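Local coordinates for BH2621 protein (Bacillus halodurans, PDB 2QML), which is of unknown function but, as a GNAT-fold protein, probably acts as an N-acyltransferase, perhaps moving fatty acyl groups onto a lysine amine in siderophore biosynthesis, at residues Lys20-Arg25 with Leu127-Gln132; Ser83-Tyr88 with Gly121-Leu126; Asp93-Tyr98 with Val144-Arg149. One frame throughout, in Å; residues are numbered along the deposited sequence.

Contact 1: Lys20-Arg25 with Leu127-Gln132; sequences KKLSFR and LLAIMQ
Phe24 is the main wedge between strand 20-25 and helix 127-132, its ring pressing obliquely on both Ala129 and Ile130. The far end of the ring does the touching: CE2 of Phe24 lies 3.9 Å from CB of Ile130, and the same ring carbon is 3.9 Å from CD1 of Ile130. The Ile130 side chain runs at about a right angle to that of Phe24. Its CG1 branch stands anti to the backbone N (chi1 -165°) and continues extended, which carries CD1 along the CE2-CD2 side of the ring. At the CE1 corner, CB of Ala129 lies 4.3 Å from CE1 of Phe24, and the same methyl is 4.0 Å from CD1 of Leu22, so one small side chain is shared by two strand residues. All four residues are buried, and no hydrogen bond crosses the contact. This is a helix packed on one face of the mixed GNAT sheet, through Leu22 and Phe24, two positions apart and facing the same way. The segment axes cross at -48° and come within 9.7 Å. Strand 20-26 pairs with strand 11-15 on one side and strand 70-77 on the other; Phe11 of the former stacks on Phe24 and also touches Ala129. Helix 183-194 packs against other residues of helix 123-135, touching Leu128, Met131 and Gln132.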
loop_
_atom_site.group_PDB
_atom_site.type_symbol
_atom_site.label_atom_id
_atom_site.label_comp_id
_atom_site.label_asym_id
_atom_site.label_seq_id
_atom_site.Cartn_x
_atom_site.Cartn_y
_atom_site.Cartn_z
ATOM N N LYS A 20 18.826 5.132 -0.280
ATOM C CA LYS A 20 18.547 3.765 -0.634
ATOM C C LYS A 20 17.936 3.673 -2.021
ATOM O O LYS A 20 17.315 4.617 -2.517
ATOM C CB LYS A 20 17.504 3.166 0.295
ATOM C CG LYS A 20 17.773 3.183 1.762
ATOM C CD LYS A 20 18.901 2.302 2.135
ATOM C CE LYS A 20 19.076 2.397 3.630
ATOM N NZ LYS A 20 20.273 1.648 3.974
ATOM N N LYS A 21 18.116 2.504 -2.634
ATOM C CA LYS A 21 17.464 2.117 -3.877
ATOM C C LYS A 21 16.142 1.473 -3.485
ATOM O O LYS A 21 16.140 0.540 -2.681
ATOM C CB LYS A 21 18.373 1.129 -4.619
ATOM C CG LYS A 21 17.804 0.334 -5.724
ATOM C CD LYS A 21 18.816 -0.787 -6.162
ATOM C CE LYS A 21 20.256 -0.271 -6.223
ATOM N NZ LYS A 21 21.195 -1.267 -6.909
ATOM N N LEU A 22 15.045 1.989 -4.025
ATOM C CA LEU A 22 13.719 1.440 -3.802
ATOM C C LEU A 22 13.288 0.766 -5.085
ATOM O O LEU A 22 13.321 1.355 -6.160
ATOM C CB LEU A 22 12.713 2.527 -3.481
ATOM C CG LEU A 22 13.113 3.558 -2.417
ATOM C CD1 LEU A 22 11.920 4.478 -2.163
ATOM C CD2 LEU A 22 13.621 2.887 -1.170
ATOM N N SER A 23 12.891 -0.479 -4.981
ATOM C CA SER A 23 12.395 -1.143 -6.185
ATOM C C SER A 23 11.154 -1.982 -5.896
ATOM O O SER A 23 11.007 -2.641 -4.861
ATOM C CB SER A 23 13.443 -1.966 -6.860
ATOM O OG SER A 23 14.033 -2.879 -6.024
ATOM N N PHE A 24 10.249 -1.875 -6.845
ATOM C CA PHE A 24 8.931 -2.520 -6.776
ATOM C C PHE A 24 8.711 -3.401 -7.988
ATOM O O PHE A 24 8.872 -2.954 -9.135
ATOM C CB PHE A 24 7.843 -1.467 -6.746
ATOM C CG PHE A 24 7.712 -0.728 -5.448
ATOM C CD1 PHE A 24 8.623 0.264 -5.119
ATOM C CD2 PHE A 24 6.646 -0.945 -4.613
ATOM C CE1 PHE A 24 8.488 1.010 -3.929
ATOM C CE2 PHE A 24 6.509 -0.218 -3.401
ATOM C CZ PHE A 24 7.433 0.729 -3.069
ATOM N N ARG A 25 8.334 -4.645 -7.757
ATOM C CA ARG A 25 8.105 -5.599 -8.812
ATOM C C ARG A 25 6.793 -6.297 -8.589
ATOM O O ARG A 25 6.300 -6.360 -7.479
ATOM C CB ARG A 25 9.230 -6.640 -8.867
ATOM C CG ARG A 25 9.415 -7.520 -7.631
ATOM C CD ARG A 25 10.299 -8.695 -7.880
ATOM N NE ARG A 25 10.501 -9.529 -6.696
ATOM C CZ ARG A 25 9.652 -10.467 -6.300
ATOM N NH1 ARG A 25 8.519 -10.629 -6.924
ATOM N NH2 ARG A 25 9.908 -11.197 -5.227
ATOM N N LEU A 127 6.157 4.348 0.552
ATOM C CA LEU A 127 4.806 4.786 0.268
ATOM C C LEU A 127 4.793 5.992 -0.680
ATOM O O LEU A 127 3.977 6.008 -1.615
ATOM C CB LEU A 127 4.068 5.083 1.577
ATOM C CG LEU A 127 2.649 5.584 1.389
ATOM C CD1 LEU A 127 1.699 4.574 0.715
ATOM C CD2 LEU A 127 2.058 6.083 2.806
ATOM N N LEU A 128 5.670 6.966 -0.475
ATOM C CA LEU A 128 5.718 8.128 -1.345
ATOM C C LEU A 128 6.047 7.698 -2.755
ATOM O O LEU A 128 5.447 8.209 -3.703
ATOM C CB LEU A 128 6.719 9.135 -0.809
ATOM C CG LEU A 128 6.332 9.862 0.481
ATOM C CD1 LEU A 128 7.514 10.659 0.959
ATOM C CD2 LEU A 128 5.159 10.761 0.328
ATOM N N ALA A 129 6.970 6.744 -2.915
ATOM C CA ALA A 129 7.339 6.270 -4.268
ATOM C C ALA A 129 6.184 5.602 -5.026
ATOM O O ALA A 129 5.904 5.916 -6.201
ATOM C CB ALA A 129 8.584 5.319 -4.208
ATOM N N ILE A 130 5.511 4.666 -4.380
ATOM C CA ILE A 130 4.414 3.958 -5.031
ATOM C C ILE A 130 3.237 4.903 -5.269
ATOM O O ILE A 130 2.585 4.780 -6.311
ATOM C CB ILE A 130 4.043 2.679 -4.281
ATOM C CG1 ILE A 130 3.163 1.791 -5.182
ATOM C CG2 ILE A 130 3.391 2.982 -2.897
ATOM C CD1 ILE A 130 2.847 0.372 -4.674
HETATM N N MSE A 131 2.954 5.819 -4.338
HETATM C CA MSE A 131 1.890 6.811 -4.566
HETATM C C MSE A 131 2.188 7.653 -5.800
HETATM O O MSE A 131 1.309 7.883 -6.626
HETATM C CB MSE A 131 1.703 7.722 -3.368
HETATM C CG MSE A 131 1.063 7.019 -2.196
HETATM SE SE MSE A 131 0.934 8.217 -0.667
HETATM C CE MSE A 131 -0.436 9.404 -1.444
ATOM N N GLN A 132 3.424 8.115 -5.917
ATOM C CA GLN A 132 3.826 8.905 -7.055
ATOM C C GLN A 132 3.572 8.137 -8.361
ATOM O O GLN A 132 3.006 8.687 -9.310
ATOM C CB GLN A 132 5.305 9.333 -6.910
ATOM C CG GLN A 132 5.783 10.299 -7.972
ATOM C CD GLN A 132 5.011 11.604 -7.959
ATOM O OE1 GLN A 132 3.812 11.680 -8.311
ATOM N NE2 GLN A 132 5.693 12.657 -7.527
#

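Contact 2: Ser83-Tyr88 with Gly121-Leu126; sequences SYWESY and GLIYPL
The indole of Trp85 meets Leu126 and Ile123 obliquely through its six-membered ring, while its pyrrole N-H is engaged at the ring edge by Ser83. NE1 of Trp85 donates to OG of Ser83 at 2.8 Å with an angle of 151°, the oxygen lying only 14° out of the indole plane, so this bond helps to fix the rotation of the ring. The Tyr124 ring carries CG2 of Ile123 over one face, 4.0 Å above the plane and offset toward the rim, and has O of Gly121 at its edge. Across the contact, CZ2 of Trp85 lies 3.8 Å from CB of Leu126, whose side chain runs at about a right angle to that of the tryptophan. CD1 of Ile123 reaches CH2 of Trp85 at 4.0 Å; the bend at chi2 swings this methyl back to the indole. At the other end, CD1 of Leu126 packs 4.2 Å from OG of Ser83, a hydroxyl that also has a weak hydrogen bond to the backbone O of Gly75. The buried polar atoms of Ser83 and Trp85 are thus paired within the strand and sheet, and the helix side chains that touch are hydrocarbon. Phe24 meets the Trp85 ring with planes at about 60°, and Leu110 of strand 106-112 touches both Trp85 and Ile123. The turn at Gly121 precedes the helix where GNAT relatives commonly bind the pyrophosphate of acyl-CoA, though no bound cofactor establishes such a role here. Strand 106-112, helix 123-135 and the adjacent parallel strand 142-145 form the beta-alpha-beta crossover at the centre of the GNAT fold, and Trp85 of neighbouring strand 80-89 packs against the start of its helix.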
loop_
_atom_site.group_PDB
_atom_site.type_symbol
_atom_site.label_atom_id
_atom_site.label_comp_id
_atom_site.label_asym_id
_atom_site.label_seq_id
_atom_site.Cartn_x
_atom_site.Cartn_y
_atom_site.Cartn_z
ATOM N N SER A 83 8.334 -5.618 1.804
ATOM C CA SER A 83 7.008 -5.029 1.836
ATOM C C SER A 83 6.115 -5.590 0.728
ATOM O O SER A 83 6.574 -6.008 -0.346
ATOM C CB SER A 83 7.114 -3.501 1.785
ATOM O OG SER A 83 7.733 -3.074 0.600
ATOM N N TYR A 84 4.834 -5.614 1.013
ATOM C CA TYR A 84 3.817 -6.151 0.121
ATOM C C TYR A 84 2.769 -5.048 -0.060
ATOM O O TYR A 84 2.386 -4.385 0.909
ATOM C CB TYR A 84 3.257 -7.485 0.652
ATOM C CG TYR A 84 2.004 -8.003 -0.029
ATOM C CD1 TYR A 84 2.060 -8.738 -1.224
ATOM C CD2 TYR A 84 0.754 -7.774 0.521
ATOM C CE1 TYR A 84 0.914 -9.231 -1.831
ATOM C CE2 TYR A 84 -0.369 -8.275 -0.070
ATOM C CZ TYR A 84 -0.280 -8.975 -1.263
ATOM O OH TYR A 84 -1.412 -9.460 -1.852
ATOM N N TRP A 85 2.284 -4.952 -1.287
ATOM C CA TRP A 85 1.418 -3.885 -1.714
ATOM C C TRP A 85 0.317 -4.407 -2.622
ATOM O O TRP A 85 0.550 -5.249 -3.508
ATOM C CB TRP A 85 2.228 -2.789 -2.472
ATOM C CG TRP A 85 3.442 -2.343 -1.747
ATOM C CD1 TRP A 85 4.625 -3.044 -1.602
ATOM C CD2 TRP A 85 3.581 -1.157 -0.980
ATOM N NE1 TRP A 85 5.456 -2.359 -0.855
ATOM C CE2 TRP A 85 4.881 -1.205 -0.408
ATOM C CE3 TRP A 85 2.760 -0.057 -0.711
ATOM C CZ2 TRP A 85 5.382 -0.188 0.406
ATOM C CZ3 TRP A 85 3.267 0.963 0.062
ATOM C CH2 TRP A 85 4.557 0.885 0.619
ATOM N N GLU A 86 -0.904 -3.939 -2.387
ATOM C CA GLU A 86 -2.012 -4.174 -3.298
ATOM C C GLU A 86 -2.464 -2.776 -3.745
ATOM O O GLU A 86 -2.965 -1.987 -2.988
ATOM C CB GLU A 86 -3.129 -4.976 -2.650
ATOM C CG GLU A 86 -2.715 -6.354 -2.247
ATOM C CD GLU A 86 -3.776 -7.116 -1.460
ATOM O OE1 GLU A 86 -4.844 -6.531 -1.128
ATOM O OE2 GLU A 86 -3.529 -8.321 -1.163
ATOM N N SER A 87 -2.282 -2.509 -5.010
ATOM C CA SER A 87 -2.734 -1.291 -5.702
ATOM C C SER A 87 -4.033 -1.619 -6.475
ATOM O O SER A 87 -4.072 -2.544 -7.294
ATOM C CB SER A 87 -1.633 -0.807 -6.621
ATOM O OG SER A 87 -2.067 0.251 -7.411
ATOM N N TYR A 88 -5.116 -0.854 -6.271
ATOM C CA TYR A 88 -6.388 -1.198 -6.890
ATOM C C TYR A 88 -7.207 0.003 -7.347
ATOM O O TYR A 88 -6.931 1.126 -6.953
ATOM C CB TYR A 88 -7.205 -2.080 -5.918
ATOM C CG TYR A 88 -7.593 -1.384 -4.615
ATOM C CD1 TYR A 88 -8.781 -0.697 -4.529
ATOM C CD2 TYR A 88 -6.784 -1.456 -3.467
ATOM C CE1 TYR A 88 -9.141 -0.032 -3.346
ATOM C CE2 TYR A 88 -7.161 -0.788 -2.282
ATOM C CZ TYR A 88 -8.341 -0.115 -2.251
ATOM O OH TYR A 88 -8.764 0.553 -1.096
ATOM N N GLY A 121 11.567 4.303 9.901
ATOM C CA GLY A 121 11.000 5.331 9.034
ATOM C C GLY A 121 10.977 4.970 7.557
ATOM O O GLY A 121 10.740 5.832 6.740
ATOM N N LEU A 122 11.230 3.701 7.226
ATOM C CA LEU A 122 11.302 3.256 5.829
ATOM C C LEU A 122 9.958 3.220 5.149
ATOM O O LEU A 122 9.916 3.266 3.916
ATOM C CB LEU A 122 12.042 1.902 5.720
ATOM C CG LEU A 122 13.523 1.967 6.118
ATOM C CD1 LEU A 122 14.036 0.550 6.400
ATOM C CD2 LEU A 122 14.355 2.708 5.058
ATOM N N ILE A 123 8.846 3.148 5.883
ATOM C CA ILE A 123 7.554 3.224 5.196
ATOM C C ILE A 123 7.369 4.512 4.397
ATOM O O ILE A 123 6.721 4.478 3.349
ATOM C CB ILE A 123 6.385 3.065 6.224
ATOM C CG1 ILE A 123 5.027 2.888 5.545
ATOM C CG2 ILE A 123 6.339 4.282 7.163
ATOM C CD1 ILE A 123 4.950 1.784 4.544
ATOM N N TYR A 124 7.903 5.641 4.853
ATOM C CA TYR A 124 7.694 6.914 4.136
ATOM C C TYR A 124 8.243 6.955 2.728
ATOM O O TYR A 124 7.475 7.187 1.791
ATOM C CB TYR A 124 8.264 8.074 4.952
ATOM C CG TYR A 124 7.475 8.348 6.169
ATOM C CD1 TYR A 124 6.260 9.011 6.077
ATOM C CD2 TYR A 124 7.923 7.934 7.417
ATOM C CE1 TYR A 124 5.511 9.251 7.192
ATOM C CE2 TYR A 124 7.174 8.195 8.553
ATOM C CZ TYR A 124 5.967 8.853 8.413
ATOM O OH TYR A 124 5.206 9.122 9.540
ATOM N N PRO A 125 9.545 6.706 2.530
ATOM C CA PRO A 125 10.031 6.740 1.133
ATOM C C PRO A 125 9.350 5.702 0.220
ATOM O O PRO A 125 9.133 5.957 -0.975
ATOM C CB PRO A 125 11.548 6.479 1.279
ATOM C CG PRO A 125 11.717 5.818 2.611
ATOM C CD PRO A 125 10.657 6.474 3.471
ATOM N N LEU A 126 9.023 4.538 0.768
ATOM C CA LEU A 126 8.355 3.499 -0.013
ATOM C C LEU A 126 6.950 3.912 -0.419
ATOM O O LEU A 126 6.578 3.819 -1.590
ATOM C CB LEU A 126 8.287 2.210 0.759
ATOM C CG LEU A 126 9.588 1.441 0.911
ATOM C CD1 LEU A 126 9.482 0.411 2.069
ATOM C CD2 LEU A 126 10.017 0.799 -0.438
#

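Contact 3: Asp93-Tyr98 with Val144-Arg149; sequences DIIANY and VAEPDR
Ile95 and Glu146 are brought together by two bent side chains. In Ile95, CG1 stands anti to the backbone N (chi1 -159°) and a turn at chi2 sends CD1 to the glutamate; in Glu146, CG lies between the backbone N and the carbonyl carbon (chi1 39°), with a second bend at chi2. The methyl CD1 of Ile95 consequently rests 4.0 Å from CG of Glu146, against the aliphatic part of the acid. The other branch of Ile95 reaches the strand end, where its CG2 lies 4.3 Å from CG2 of Val144. Beyond the contact, the Glu146 carboxylate forms a salt bridge with Lys174 through OE2 and hydrogen-bonds a glycerol, probably from the crystallisation liquor, through OE1. Asp93 sets the position of Ile95: its OD2 accepts from N of Ile95 at 3.0 Å, nearly straight at 166°, the N-H arriving from the anti side and tilted out of the carboxylate plane, while OD1 binds His69. This bond forms an Asx turn at the start of the 3-10 segment 94-97, part of the loop between strands 80-89 and 106-112, which packs through Ile95 on the end of strand 142-145 within the GNAT fold.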
loop_
_atom_site.group_PDB
_atom_site.type_symbol
_atom_site.label_atom_id
_atom_site.label_comp_id
_atom_site.label_asym_id
_atom_site.label_seq_id
_atom_site.Cartn_x
_atom_site.Cartn_y
_atom_site.Cartn_z
ATOM N N ASP A 93 -13.779 -2.168 -6.261
ATOM C CA ASP A 93 -13.444 -2.567 -4.943
ATOM C C ASP A 93 -14.618 -2.335 -3.983
ATOM O O ASP A 93 -15.476 -1.485 -4.250
ATOM C CB ASP A 93 -12.266 -1.735 -4.462
ATOM C CG ASP A 93 -11.629 -2.318 -3.239
ATOM O OD1 ASP A 93 -10.848 -3.288 -3.435
ATOM O OD2 ASP A 93 -11.883 -1.815 -2.113
ATOM N N ILE A 94 -14.624 -3.076 -2.880
ATOM C CA ILE A 94 -15.637 -2.921 -1.830
ATOM C C ILE A 94 -15.716 -1.478 -1.314
ATOM O O ILE A 94 -16.803 -0.988 -0.984
ATOM C CB ILE A 94 -15.418 -3.948 -0.673
ATOM C CG1 ILE A 94 -16.614 -3.932 0.279
ATOM C CG2 ILE A 94 -14.091 -3.721 0.095
ATOM C CD1 ILE A 94 -16.483 -4.951 1.356
ATOM N N ILE A 95 -14.601 -0.756 -1.320
ATOM C CA ILE A 95 -14.618 0.599 -0.712
ATOM C C ILE A 95 -15.477 1.593 -1.532
ATOM O O ILE A 95 -15.934 2.586 -0.975
ATOM C CB ILE A 95 -13.195 1.150 -0.479
ATOM C CG1 ILE A 95 -13.159 2.274 0.574
ATOM C CG2 ILE A 95 -12.551 1.625 -1.829
ATOM C CD1 ILE A 95 -13.736 1.953 1.926
ATOM N N ALA A 96 -15.745 1.306 -2.820
ATOM C CA ALA A 96 -16.607 2.125 -3.674
ATOM C C ALA A 96 -17.999 2.325 -3.066
ATOM O O ALA A 96 -18.663 3.281 -3.358
ATOM C CB ALA A 96 -16.749 1.518 -5.089
ATOM N N ASN A 97 -18.460 1.375 -2.285
ATOM C CA ASN A 97 -19.772 1.467 -1.643
ATOM C C ASN A 97 -19.882 2.479 -0.510
ATOM O O ASN A 97 -20.974 2.753 -0.053
ATOM C CB ASN A 97 -20.135 0.106 -1.069
ATOM C CG ASN A 97 -20.215 -0.956 -2.119
ATOM O OD1 ASN A 97 -20.969 -0.843 -3.067
ATOM N ND2 ASN A 97 -19.388 -1.966 -1.990
ATOM N N TYR A 98 -18.769 3.028 -0.055
ATOM C CA TYR A 98 -18.749 3.872 1.141
ATOM C C TYR A 98 -18.585 5.367 0.934
ATOM O O TYR A 98 -18.676 6.117 1.904
ATOM C CB TYR A 98 -17.631 3.352 2.057
ATOM C CG TYR A 98 -17.914 1.980 2.595
ATOM C CD1 TYR A 98 -17.643 0.852 1.848
ATOM C CD2 TYR A 98 -18.489 1.802 3.842
ATOM C CE1 TYR A 98 -17.924 -0.404 2.313
ATOM C CE2 TYR A 98 -18.761 0.547 4.320
ATOM C CZ TYR A 98 -18.486 -0.551 3.548
ATOM O OH TYR A 98 -18.722 -1.806 4.008
ATOM N N VAL A 144 -7.162 6.596 -2.124
ATOM C CA VAL A 144 -7.765 6.336 -0.835
ATOM C C VAL A 144 -7.072 5.176 -0.124
ATOM O O VAL A 144 -6.402 4.317 -0.713
ATOM C CB VAL A 144 -9.291 6.058 -0.935
ATOM C CG1 VAL A 144 -10.012 7.193 -1.680
ATOM C CG2 VAL A 144 -9.578 4.651 -1.545
ATOM N N ALA A 145 -7.240 5.186 1.185
ATOM C CA ALA A 145 -6.736 4.151 2.091
ATOM C C ALA A 145 -7.809 3.992 3.189
ATOM O O ALA A 145 -8.564 4.947 3.499
ATOM C CB ALA A 145 -5.439 4.550 2.672
ATOM N N GLU A 146 -7.913 2.767 3.714
ATOM C CA GLU A 146 -8.852 2.449 4.801
ATOM C C GLU A 146 -8.172 1.588 5.869
ATOM O O GLU A 146 -8.650 0.491 6.146
ATOM C CB GLU A 146 -10.164 1.839 4.234
ATOM C CG GLU A 146 -10.015 0.865 3.045
ATOM C CD GLU A 146 -9.004 -0.238 3.329
ATOM O OE1 GLU A 146 -7.794 0.086 3.235
ATOM O OE2 GLU A 146 -9.381 -1.405 3.673
ATOM N N PRO A 147 -7.116 2.139 6.519
ATOM C CA PRO A 147 -6.469 1.426 7.587
ATOM C C PRO A 147 -7.483 1.060 8.682
ATOM O O PRO A 147 -8.432 1.834 8.905
ATOM C CB PRO A 147 -5.473 2.458 8.146
ATOM C CG PRO A 147 -6.026 3.839 7.706
ATOM C CD PRO A 147 -6.589 3.522 6.352
ATOM N N ASP A 148 -7.296 -0.076 9.344
ATOM C CA ASP A 148 -8.032 -0.381 10.543
ATOM C C ASP A 148 -7.996 0.844 11.459
ATOM O O ASP A 148 -6.913 1.438 11.673
ATOM C CB ASP A 148 -7.419 -1.595 11.224
ATOM C CG ASP A 148 -8.243 -2.104 12.356
ATOM O OD1 ASP A 148 -8.381 -1.421 13.402
ATOM O OD2 ASP A 148 -8.722 -3.221 12.237
ATOM N N ARG A 149 -9.133 1.227 12.047
ATOM C CA ARG A 149 -9.158 2.438 12.875
ATOM C C ARG A 149 -8.232 2.400 14.095
ATOM O O ARG A 149 -7.879 3.453 14.683
ATOM C CB ARG A 149 -10.595 2.749 13.297
ATOM C CG ARG A 149 -11.188 1.739 14.232
ATOM C CD ARG A 149 -12.510 2.259 14.756
ATOM N NE ARG A 149 -13.063 1.309 15.691
ATOM C CZ ARG A 149 -14.039 1.611 16.559
ATOM N NH1 ARG A 149 -14.531 2.825 16.611
ATOM N NH2 ARG A 149 -14.468 0.703 17.399
#

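In the fold
All three contacts are buried and reach the same mixed sheet. Contacts 1 and 2 share helix 123-135 and merge into one aromatic and aliphatic core: CE2 of Phe24 lies 3.5 Å from NE1 of Trp85, and CG2 of Ile130 lies 3.6 Å from CZ3 of Trp85. Contact 2 is nested along the chain within the loop closed by contact 1 and lies nearer the centre of the chain. Contact 3, centred about 22 Å from the centre of contact 1, joins a loop to a strand end; its small apolar patch adjoins buried charge, whereas contact 1 is purely hydrocarbon. Tyr88 of strand 83-88 links contacts 2 and 3 by packing on Asp93, Ile95 and Val144.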